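Local coordinates for UL18 protein (Human herpesvirus 5, PDB 3D2U) that binds and modulates the host inhibitory receptor LILRB1 as a viral class I MHC homologue, helping to protect infected cells from NK cells, at residues A[6-11]-A[93-98]; A[86-91]-A[142-147]. The protein carries 4 engineered substitutions. All coordinates share one frame; numbering follows the deposited sequence.

Contact 1 (A[6-11]-A[93-98])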
loop_
_atom_site.group_PDB
_atom_site.type_symbol
_atom_site.label_atom_id
_atom_site.label_comp_id
_atom_site.label_asym_id
_atom_site.label_seq_id
_atom_site.Cartn_x
_atom_site.Cartn_y
_atom_site.Cartn_z
ATOM N N GLY A 6 0.927 14.537 -13.324
ATOM C CA GLY A 6 1.892 14.273 -12.277
ATOM C C GLY A 6 3.297 14.379 -12.836
ATOM O O GLY A 6 3.605 13.768 -13.861
ATOM N N TYR A 7 4.149 15.158 -12.174
ATOM C CA TYR A 7 5.529 15.324 -12.619
ATOM C C TYR A 7 6.517 14.812 -11.577
ATOM O O TYR A 7 6.504 15.249 -10.418
ATOM C CB TYR A 7 5.858 16.796 -12.885
ATOM C CG TYR A 7 4.918 17.550 -13.800
ATOM C CD1 TYR A 7 3.614 17.858 -13.401
ATOM C CD2 TYR A 7 5.362 18.033 -15.036
ATOM C CE1 TYR A 7 2.776 18.634 -14.204
ATOM C CE2 TYR A 7 4.533 18.814 -15.849
ATOM C CZ TYR A 7 3.244 19.113 -15.426
ATOM O OH TYR A 7 2.434 19.909 -16.210
ATOM N N THR A 8 7.373 13.887 -11.988
ATOM C CA THR A 8 8.383 13.354 -11.090
ATOM C C THR A 8 9.749 13.655 -11.689
ATOM O O THR A 8 10.128 13.089 -12.725
ATOM C CB THR A 8 8.249 11.825 -10.897
ATOM O OG1 THR A 8 6.953 11.512 -10.368
ATOM C CG2 THR A 8 9.309 11.330 -9.936
ATOM N N GLY A 9 10.474 14.568 -11.047
ATOM C CA GLY A 9 11.801 14.936 -11.513
ATOM C C GLY A 9 12.848 14.442 -10.538
ATOM O O GLY A 9 12.927 14.915 -9.402
ATOM N N ILE A 10 13.650 13.477 -10.974
ATOM C CA ILE A 10 14.665 12.908 -10.111
ATOM C C ILE A 10 16.043 13.480 -10.415
ATOM O O ILE A 10 16.449 13.587 -11.576
ATOM C CB ILE A 10 14.746 11.359 -10.256
ATOM C CG1 ILE A 10 13.377 10.721 -10.015
ATOM C CG2 ILE A 10 15.752 10.794 -9.259
ATOM C CD1 ILE A 10 12.401 10.907 -11.159
ATOM N N PHE A 11 16.755 13.860 -9.361
ATOM C CA PHE A 11 18.107 14.378 -9.497
ATOM C C PHE A 11 19.029 13.276 -8.987
ATOM O O PHE A 11 18.919 12.886 -7.837
ATOM C CB PHE A 11 18.308 15.639 -8.635
ATOM C CG PHE A 11 19.741 16.145 -8.609
ATOM C CD1 PHE A 11 20.148 17.173 -9.456
ATOM C CD2 PHE A 11 20.691 15.564 -7.763
ATOM C CE1 PHE A 11 21.480 17.616 -9.468
ATOM C CE2 PHE A 11 22.022 16.000 -7.771
ATOM C CZ PHE A 11 22.415 17.024 -8.621
ATOM N N GLN A 93 15.530 11.072 -0.745
ATOM C CA GLN A 93 15.779 11.110 -2.176
ATOM C C GLN A 93 15.605 12.528 -2.688
ATOM O O GLN A 93 14.677 13.235 -2.307
ATOM C CB GLN A 93 14.831 10.160 -2.924
ATOM C CG GLN A 93 15.001 10.190 -4.437
ATOM C CD GLN A 93 14.020 9.283 -5.162
ATOM O OE1 GLN A 93 12.897 9.065 -4.698
ATOM N NE2 GLN A 93 14.430 8.773 -6.318
ATOM N N SER A 94 16.519 12.951 -3.546
ATOM C CA SER A 94 16.437 14.279 -4.112
ATOM C C SER A 94 15.491 14.234 -5.315
ATOM O O SER A 94 15.947 14.173 -6.460
ATOM C CB SER A 94 17.836 14.749 -4.530
ATOM O OG SER A 94 18.522 13.747 -5.273
ATOM N N VAL A 95 14.183 14.232 -5.036
ATOM C CA VAL A 95 13.124 14.202 -6.066
ATOM C C VAL A 95 12.139 15.325 -5.879
ATOM O O VAL A 95 11.708 15.589 -4.755
ATOM C CB VAL A 95 12.171 12.975 -5.991
ATOM C CG1 VAL A 95 12.475 11.987 -7.069
ATOM C CG2 VAL A 95 12.186 12.364 -4.603
ATOM N N LEU A 96 11.751 15.965 -6.974
ATOM C CA LEU A 96 10.729 16.997 -6.887
ATOM C C LEU A 96 9.524 16.367 -7.570
ATOM O O LEU A 96 9.629 15.864 -8.686
ATOM C CB LEU A 96 11.142 18.278 -7.620
ATOM C CG LEU A 96 10.095 19.403 -7.660
ATOM C CD1 LEU A 96 9.832 19.936 -6.256
ATOM C CD2 LEU A 96 10.582 20.523 -8.571
ATOM N N THR A 97 8.395 16.354 -6.876
ATOM C CA THR A 97 7.159 15.795 -7.405
ATOM C C THR A 97 6.148 16.911 -7.368
ATOM O O THR A 97 5.906 17.478 -6.307
ATOM C CB THR A 97 6.606 14.676 -6.518
ATOM O OG1 THR A 97 6.542 15.136 -5.159
ATOM C CG2 THR A 97 7.470 13.432 -6.618
ATOM N N TRP A 98 5.572 17.251 -8.512
ATOM C CA TRP A 98 4.575 18.303 -8.527
ATOM C C TRP A 98 3.399 17.893 -9.387
ATOM O O TRP A 98 3.506 16.992 -10.228
ATOM C CB TRP A 98 5.179 19.655 -8.952
ATOM C CG TRP A 98 5.601 19.829 -10.376
ATOM C CD1 TRP A 98 4.934 20.530 -11.342
ATOM C CD2 TRP A 98 6.827 19.394 -10.974
ATOM N NE1 TRP A 98 5.669 20.563 -12.500
ATOM C CE2 TRP A 98 6.840 19.881 -12.303
ATOM C CE3 TRP A 98 7.919 18.644 -10.519
ATOM C CZ2 TRP A 98 7.908 19.649 -13.181
ATOM C CZ3 TRP A 98 8.985 18.409 -11.401
ATOM C CH2 TRP A 98 8.967 18.912 -12.711
#
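Trp98 holds CG in the crowded position between its backbone N and carbonyl carbon (chi1 70°), while Tyr7 sets its CG beside its own N (chi1 -52°), and the two rings slide over each other. They form an offset stack, the Tyr7 ring centroid 4.0 Å from that of the Trp98 five-membered ring and the planes only 10° apart. Tyr7 CB sits over the indole's six-membered ring, 3.3 Å from its centroid, a CH-pi contact. Gly9, without a side chain, follows on the same face, its N 4.1 Å from Trp98 CZ3. Beneath the rings the antiparallel backbones pair in both directions at Tyr7–Trp98 and Gly9–Leu96; the straightest bond runs from Gly9 N to Leu96 O (2.8 Å). At the far end Ser94 grips Phe11 twice: its carbonyl takes Phe11 N, and its OG donates to a lone pair of Phe11 O at 2.7 Å. On the other face Ile10 CG1 presses tightly on Val95 CG1 (3.3 Å), where a chain of another protein packs. Tyr7 OH bonds His100 NE2, and Tyr7 and Leu96 both touch apolar side chains of the bound peptide: the central strands of a class I MHC groove floor.

Contact 2 (A[86-91]-A[142-147]). Engineered in segment 142-147: Gln147 (natural residue Asn).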
loop_
_atom_site.group_PDB
_atom_site.type_symbol
_atom_site.label_atom_id
_atom_site.label_comp_id
_atom_site.label_asym_id
_atom_site.label_seq_id
_atom_site.Cartn_x
_atom_site.Cartn_y
_atom_site.Cartn_z
ATOM N N ILE A 86 21.066 21.855 -4.152
ATOM C CA ILE A 86 22.086 22.726 -3.585
ATOM C C ILE A 86 21.590 23.410 -2.317
ATOM O O ILE A 86 22.252 23.391 -1.292
ATOM C CB ILE A 86 22.534 23.814 -4.613
ATOM C CG1 ILE A 86 23.361 23.165 -5.734
ATOM C CG2 ILE A 86 23.345 24.906 -3.913
ATOM C CD1 ILE A 86 23.721 24.112 -6.862
ATOM N N ALA A 87 20.411 24.007 -2.386
ATOM C CA ALA A 87 19.853 24.721 -1.246
ATOM C C ALA A 87 19.291 23.841 -0.132
ATOM O O ALA A 87 19.519 24.111 1.052
ATOM C CB ALA A 87 18.771 25.680 -1.726
ATOM N N LEU A 88 18.566 22.787 -0.496
ATOM C CA LEU A 88 17.941 21.936 0.512
ATOM C C LEU A 88 18.623 20.613 0.838
ATOM O O LEU A 88 18.493 20.119 1.960
ATOM C CB LEU A 88 16.495 21.625 0.114
ATOM C CG LEU A 88 15.512 22.720 -0.301
ATOM C CD1 LEU A 88 14.144 22.082 -0.544
ATOM C CD2 LEU A 88 15.407 23.787 0.763
ATOM N N GLY A 89 19.341 20.033 -0.121
ATOM C CA GLY A 89 19.949 18.735 0.124
ATOM C C GLY A 89 18.765 17.792 0.261
ATOM O O GLY A 89 17.665 18.193 -0.034
ATOM N N TYR A 90 18.947 16.557 0.698
ATOM C CA TYR A 90 17.792 15.677 0.839
ATOM C C TYR A 90 18.045 14.699 1.962
ATOM O O TYR A 90 19.177 14.527 2.387
ATOM C CB TYR A 90 17.529 14.919 -0.472
ATOM C CG TYR A 90 18.597 13.912 -0.810
ATOM C CD1 TYR A 90 18.437 12.557 -0.499
ATOM C CD2 TYR A 90 19.793 14.315 -1.407
ATOM C CE1 TYR A 90 19.439 11.637 -0.777
ATOM C CE2 TYR A 90 20.797 13.403 -1.682
ATOM C CZ TYR A 90 20.615 12.067 -1.366
ATOM O OH TYR A 90 21.614 11.168 -1.645
ATOM N N ARG A 91 16.982 14.063 2.438
ATOM C CA ARG A 91 17.093 13.088 3.507
ATOM C C ARG A 91 16.896 11.662 2.980
ATOM O O ARG A 91 17.598 10.735 3.388
ATOM C CB ARG A 91 16.080 13.416 4.614
ATOM C CG ARG A 91 16.282 14.799 5.256
ATOM C CD ARG A 91 17.683 14.934 5.861
ATOM N NE ARG A 91 18.014 16.289 6.310
ATOM C CZ ARG A 91 17.743 16.779 7.514
ATOM N NH1 ARG A 91 17.127 16.027 8.414
ATOM N NH2 ARG A 91 18.104 18.018 7.826
ATOM N N SER A 142 7.742 18.725 9.275
ATOM C CA SER A 142 8.692 18.513 8.183
ATOM C C SER A 142 10.150 18.891 8.415
ATOM O O SER A 142 10.450 19.941 8.988
ATOM C CB SER A 142 8.190 19.256 6.943
ATOM O OG SER A 142 9.058 19.059 5.847
ATOM N N TRP A 143 11.064 18.050 7.932
ATOM C CA TRP A 143 12.479 18.361 8.076
ATOM C C TRP A 143 12.799 19.634 7.304
ATOM O O TRP A 143 13.878 20.206 7.464
ATOM C CB TRP A 143 13.390 17.211 7.592
ATOM C CG TRP A 143 13.462 16.925 6.084
ATOM C CD1 TRP A 143 12.925 15.842 5.442
ATOM C CD2 TRP A 143 14.215 17.643 5.084
ATOM N NE1 TRP A 143 13.301 15.834 4.130
ATOM C CE2 TRP A 143 14.093 16.921 3.876
ATOM C CE3 TRP A 143 14.981 18.818 5.091
ATOM C CZ2 TRP A 143 14.713 17.330 2.679
ATOM C CZ3 TRP A 143 15.597 19.229 3.904
ATOM C CH2 TRP A 143 15.459 18.482 2.713
ATOM N N LEU A 144 11.854 20.081 6.474
ATOM C CA LEU A 144 12.048 21.299 5.687
ATOM C C LEU A 144 12.182 22.563 6.546
ATOM O O LEU A 144 12.502 23.633 6.028
ATOM C CB LEU A 144 10.902 21.490 4.674
ATOM C CG LEU A 144 10.693 20.485 3.524
ATOM C CD1 LEU A 144 9.690 21.082 2.542
ATOM C CD2 LEU A 144 12.006 20.179 2.797
ATOM N N LYS A 145 11.929 22.456 7.850
ATOM C CA LYS A 145 12.064 23.630 8.709
ATOM C C LYS A 145 13.544 24.036 8.741
ATOM O O LYS A 145 13.875 25.199 8.962
ATOM C CB LYS A 145 11.521 23.354 10.125
ATOM C CG LYS A 145 12.087 22.130 10.837
ATOM C CD LYS A 145 11.509 22.005 12.252
ATOM C CE LYS A 145 11.170 20.559 12.606
ATOM N NZ LYS A 145 9.993 20.044 11.831
ATOM N N GLN A 146 14.421 23.076 8.461
ATOM C CA GLN A 146 15.866 23.315 8.422
ATOM C C GLN A 146 16.198 24.436 7.432
ATOM O O GLN A 146 17.231 25.091 7.546
ATOM C CB GLN A 146 16.602 22.024 8.018
ATOM C CG GLN A 146 18.130 22.100 8.039
ATOM C CD GLN A 146 18.696 22.441 9.412
ATOM O OE1 GLN A 146 18.057 22.217 10.431
ATOM N NE2 GLN A 146 19.905 22.982 9.437
ATOM N N GLN A 147 15.323 24.655 6.458
ATOM C CA GLN A 147 15.546 25.711 5.474
ATOM C C GLN A 147 14.285 26.559 5.297
ATOM O O GLN A 147 13.915 26.912 4.172
ATOM C CB GLN A 147 15.953 25.110 4.127
ATOM C CG GLN A 147 17.260 24.316 4.150
ATOM C CD GLN A 147 18.460 25.164 4.537
ATOM O OE1 GLN A 147 18.450 26.386 4.368
ATOM N NE2 GLN A 147 19.513 24.516 5.031
#
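Trp143 is the hub of this corner of the MHC alpha 1/alpha 2 platform, where the turn leaving helix 62-88 meets the 3-10 segment leading to helix 148-156. Arg91 lies over one face of its indole: CG stands 3.3 Å from the centroid of the five-membered ring, 8° off the normal, a close CH-pi contact. A bend at chi2 (-58°) folds the rest of the arginine back along the ring, so that the guanidinium runs nearly parallel to it, planes 13° apart, with NE 4.1 Å from Trp143 CE3. Leu144 CD2 touches the opposite face toward its rim. At the indole's edge, CH2 is 3.5 Å from Gly89 O, which lies near the ring plane. Farther along, Leu88 CD2 rests on CB of Gln147, an engineered residue, at 3.7 Å, the two side chains lying alongside with their ends pointing contrary ways.

The second shell joins both partners. Asp120 OD2 accepts a hydrogen bond from Arg91 N and a weak one from Trp143 NE1, tying the two halves to one carboxylate. Gly89, with positive phi, is the first residue to leave helical geometry, and the chain continues from there to Arg91. Before Trp143, Ser142 OG bonds Glu122 OE1 and also accepts from Leu144 N, whose place is less certain, in what fits an ST turn, while Ser142 O takes both Lys145 N and, at 2.9 Å from above the carbonyl plane, Lys145 NZ.

Overall arrangement
The two contacts lie in one MHC-like platform, their centres 15 Å apart, and are threaded together by a single run of chain: helix 62-88 ends in contact 2, and residues 86-91 lead, through one intervening residue, into 93-98 of contact 1. Contact 1 is buried in the middle of the antiparallel sheet of the platform floor, between the bound peptide on one face and a chain of another protein on the other. Contact 2 sits farther out, about 27 Å from the chain's centre against 16 Å for contact 1, and no other protein chain of the assembly touches it. Asp120 serves both, OD1 of the same carboxylate that holds contact 2 accepting from Gln93 N.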